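Local coordinates for protein glycerate dehydrogenase/glyoxylate reductase (Thermus thermophilus, PDB 2CUK) that probably reduces glyoxylate and hydroxypyruvate with a nicotinamide cofactor, as a member of the D-isomer specific 2-hydroxyacid dehydrogenase family, at residues A[92-97]-A[290-295]. Numbering follows the deposited sequence.
Sequences THTPGV and AEVAVE
V292 points its two methyls at the loop 92-97, CG1 overlapping T94 and CG2 meeting V97. Its chi1 of 176° decides which methyl goes where: CG1, anti to the backbone N, meets T94 CG2 at 3.8 Å and lies 4.0 Å from the carbonyl O of H93. V292 CG2, beside the backbone N, meets V97 CG2 tip to tip at 3.7 Å. T94 and V292 cross obliquely; T94 CA and V292 CA are 6.0 Å apart, the closest CA pair of the two segments. The T94 rotamer (chi1 65°) puts OG1 between the backbone N and the carbonyl carbon and turns CG2 to the helix, where T94 CG2 also lies 4.0 Å from A293 N, against the helix backbone. No hydrogen bond joins the segments, and most of the touching residues are buried. H93 instead turns its CB away from the helix; P95 CD sits 3.4 Å above the centre of the H93 imidazole, and ND1 is hydrogen-bonded to V74 O, which together restrain the ring's rotation. T94 and V97 also touch M289, three residues before V292, while N308 of the C-terminal tail flanks V292. The loop runs from edge strand 90-92 of the five-stranded parallel sheet into helix 99-114. Helix 283-301 packs against this passage from the substrate-binding domain towards the Rossmann-type NAD-binding domain, within the two-domain fold of D-2-hydroxyacid dehydrogenases.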
ATOM      1  N   THR A  92      -5.192  32.027   8.493  1.00 24.58           N
ATOM      2  CA  THR A  92      -5.588  30.755   9.084  1.00 24.19           C
ATOM      3  C   THR A  92      -5.124  29.594   8.215  1.00 24.57           C
ATOM      4  O   THR A  92      -4.694  29.792   7.078  1.00 23.95           O
ATOM      5  CB  THR A  92      -7.123  30.659   9.237  1.00 23.54           C
ATOM      6  OG1 THR A  92      -7.739  30.728   7.943  1.00 22.86           O
ATOM      7  CG2 THR A  92      -7.644  31.798  10.103  1.00 24.77           C
ATOM      8  N   HIS A  93      -5.213  28.385   8.760  1.00 23.93           N
ATOM      9  CA  HIS A  93      -4.823  27.191   8.024  1.00 24.15           C
ATOM     10  C   HIS A  93      -5.756  26.037   8.380  1.00 24.08           C
ATOM     11  O   HIS A  93      -6.752  26.234   9.072  1.00 25.17           O
ATOM     12  CB  HIS A  93      -3.362  26.816   8.318  1.00 24.07           C
ATOM     13  CG  HIS A  93      -3.091  26.469   9.749  1.00 24.06           C
ATOM     14  ND1 HIS A  93      -2.086  25.602  10.122  1.00 24.75           N
ATOM     15  CD2 HIS A  93      -3.674  26.886  10.897  1.00 25.11           C
ATOM     16  CE1 HIS A  93      -2.063  25.498  11.438  1.00 24.50           C
ATOM     17  NE2 HIS A  93      -3.017  26.267  11.933  1.00 25.54           N
ATOM     18  N   THR A  94      -5.434  24.836   7.916  1.00 24.54           N
ATOM     19  CA  THR A  94      -6.280  23.674   8.178  1.00 24.02           C
ATOM     20  C   THR A  94      -5.543  22.546   8.908  1.00 24.48           C
ATOM     21  O   THR A  94      -5.293  21.488   8.335  1.00 25.13           O
ATOM     22  CB  THR A  94      -6.848  23.121   6.852  1.00 25.80           C
ATOM     23  OG1 THR A  94      -5.774  22.627   6.037  1.00 23.88           O
ATOM     24  CG2 THR A  94      -7.585  24.222   6.091  1.00 22.99           C
ATOM     25  N   PRO A  95      -5.198  22.757  10.190  1.00 24.62           N
ATOM     26  CA  PRO A  95      -4.488  21.751  10.987  1.00 25.24           C
ATOM     27  C   PRO A  95      -5.344  20.547  11.379  1.00 26.59           C
ATOM     28  O   PRO A  95      -6.559  20.670  11.554  1.00 25.97           O
ATOM     29  CB  PRO A  95      -4.033  22.547  12.202  1.00 26.32           C
ATOM     30  CG  PRO A  95      -5.179  23.497  12.402  1.00 25.90           C
ATOM     31  CD  PRO A  95      -5.452  23.971  10.988  1.00 24.00           C
ATOM     32  N   GLY A  96      -4.694  19.389  11.505  1.00 26.83           N
ATOM     33  CA  GLY A  96      -5.373  18.164  11.892  1.00 27.23           C
ATOM     34  C   GLY A  96      -6.008  17.343  10.779  1.00 26.47           C
ATOM     35  O   GLY A  96      -5.861  16.121  10.729  1.00 28.35           O
ATOM     36  N   VAL A  97      -6.708  18.026   9.884  1.00 24.42           N
ATOM     37  CA  VAL A  97      -7.427  17.415   8.770  1.00 22.02           C
ATOM     38  C   VAL A  97      -6.727  16.401   7.858  1.00 21.39           C
ATOM     39  O   VAL A  97      -7.336  15.405   7.460  1.00 21.24           O
ATOM     40  CB  VAL A  97      -8.028  18.528   7.882  1.00 23.27           C
ATOM     41  CG1 VAL A  97      -8.756  17.925   6.693  1.00 24.71           C
ATOM     42  CG2 VAL A  97      -8.978  19.389   8.718  1.00 23.19           C
ATOM     43  N   ALA A 290     -11.498  22.016   2.689  1.00 17.97           N
ATOM     44  CA  ALA A 290     -12.272  23.118   2.128  1.00 19.37           C
ATOM     45  C   ALA A 290     -13.242  23.667   3.172  1.00 20.31           C
ATOM     46  O   ALA A 290     -13.383  24.880   3.312  1.00 20.05           O
ATOM     47  CB  ALA A 290     -13.038  22.648   0.890  1.00 19.47           C
ATOM     48  N   GLU A 291     -13.905  22.773   3.903  1.00 21.26           N
ATOM     49  CA  GLU A 291     -14.853  23.179   4.935  1.00 23.81           C
ATOM     50  C   GLU A 291     -14.163  24.008   6.015  1.00 23.14           C
ATOM     51  O   GLU A 291     -14.699  25.015   6.472  1.00 24.18           O
ATOM     52  CB  GLU A 291     -15.491  21.959   5.608  1.00 26.23           C
ATOM     53  CG  GLU A 291     -16.123  20.952   4.672  1.00 31.10           C
ATOM     54  CD  GLU A 291     -16.739  19.784   5.426  1.00 34.76           C
ATOM     55  OE1 GLU A 291     -16.082  19.241   6.346  1.00 36.52           O
ATOM     56  OE2 GLU A 291     -17.881  19.404   5.095  1.00 38.48           O
ATOM     57  N   VAL A 292     -12.978  23.567   6.427  1.00 23.80           N
ATOM     58  CA  VAL A 292     -12.223  24.261   7.464  1.00 23.97           C
ATOM     59  C   VAL A 292     -11.744  25.634   7.000  1.00 25.08           C
ATOM     60  O   VAL A 292     -11.798  26.604   7.759  1.00 24.19           O
ATOM     61  CB  VAL A 292     -11.019  23.407   7.933  1.00 24.03           C
ATOM     62  CG1 VAL A 292     -10.178  24.181   8.934  1.00 23.74           C
ATOM     63  CG2 VAL A 292     -11.528  22.116   8.574  1.00 24.29           C
ATOM     64  N   ALA A 293     -11.273  25.726   5.759  1.00 24.36           N
ATOM     65  CA  ALA A 293     -10.820  27.009   5.235  1.00 24.48           C
ATOM     66  C   ALA A 293     -12.023  27.956   5.152  1.00 24.97           C
ATOM     67  O   ALA A 293     -11.934  29.125   5.522  1.00 24.68           O
ATOM     68  CB  ALA A 293     -10.197  26.826   3.858  1.00 23.38           C
ATOM     69  N   VAL A 294     -13.148  27.438   4.673  1.00 24.38           N
ATOM     70  CA  VAL A 294     -14.364  28.235   4.556  1.00 26.12           C
ATOM     71  C   VAL A 294     -14.816  28.738   5.927  1.00 27.24           C
ATOM     72  O   VAL A 294     -15.179  29.905   6.078  1.00 27.59           O
ATOM     73  CB  VAL A 294     -15.497  27.412   3.898  1.00 25.84           C
ATOM     74  CG1 VAL A 294     -16.852  28.078   4.130  1.00 24.83           C
ATOM     75  CG2 VAL A 294     -15.226  27.284   2.413  1.00 26.56           C
ATOM     76  N   GLU A 295     -14.791  27.858   6.924  1.00 27.97           N
ATOM     77  CA  GLU A 295     -15.190  28.229   8.278  1.00 30.34           C
ATOM     78  C   GLU A 295     -14.336  29.391   8.780  1.00 30.21           C
ATOM     79  O   GLU A 295     -14.860  30.414   9.230  1.00 29.93           O
ATOM     80  CB  GLU A 295     -15.035  27.037   9.224  1.00 31.41           C
ATOM     81  CG  GLU A 295     -15.440  27.328  10.662  1.00 37.95           C
ATOM     82  CD  GLU A 295     -16.906  27.712  10.794  1.00 41.45           C
ATOM     83  OE1 GLU A 295     -17.770  26.895  10.408  1.00 45.26           O
ATOM     84  OE2 GLU A 295     -17.197  28.828  11.284  1.00 42.19           O
TER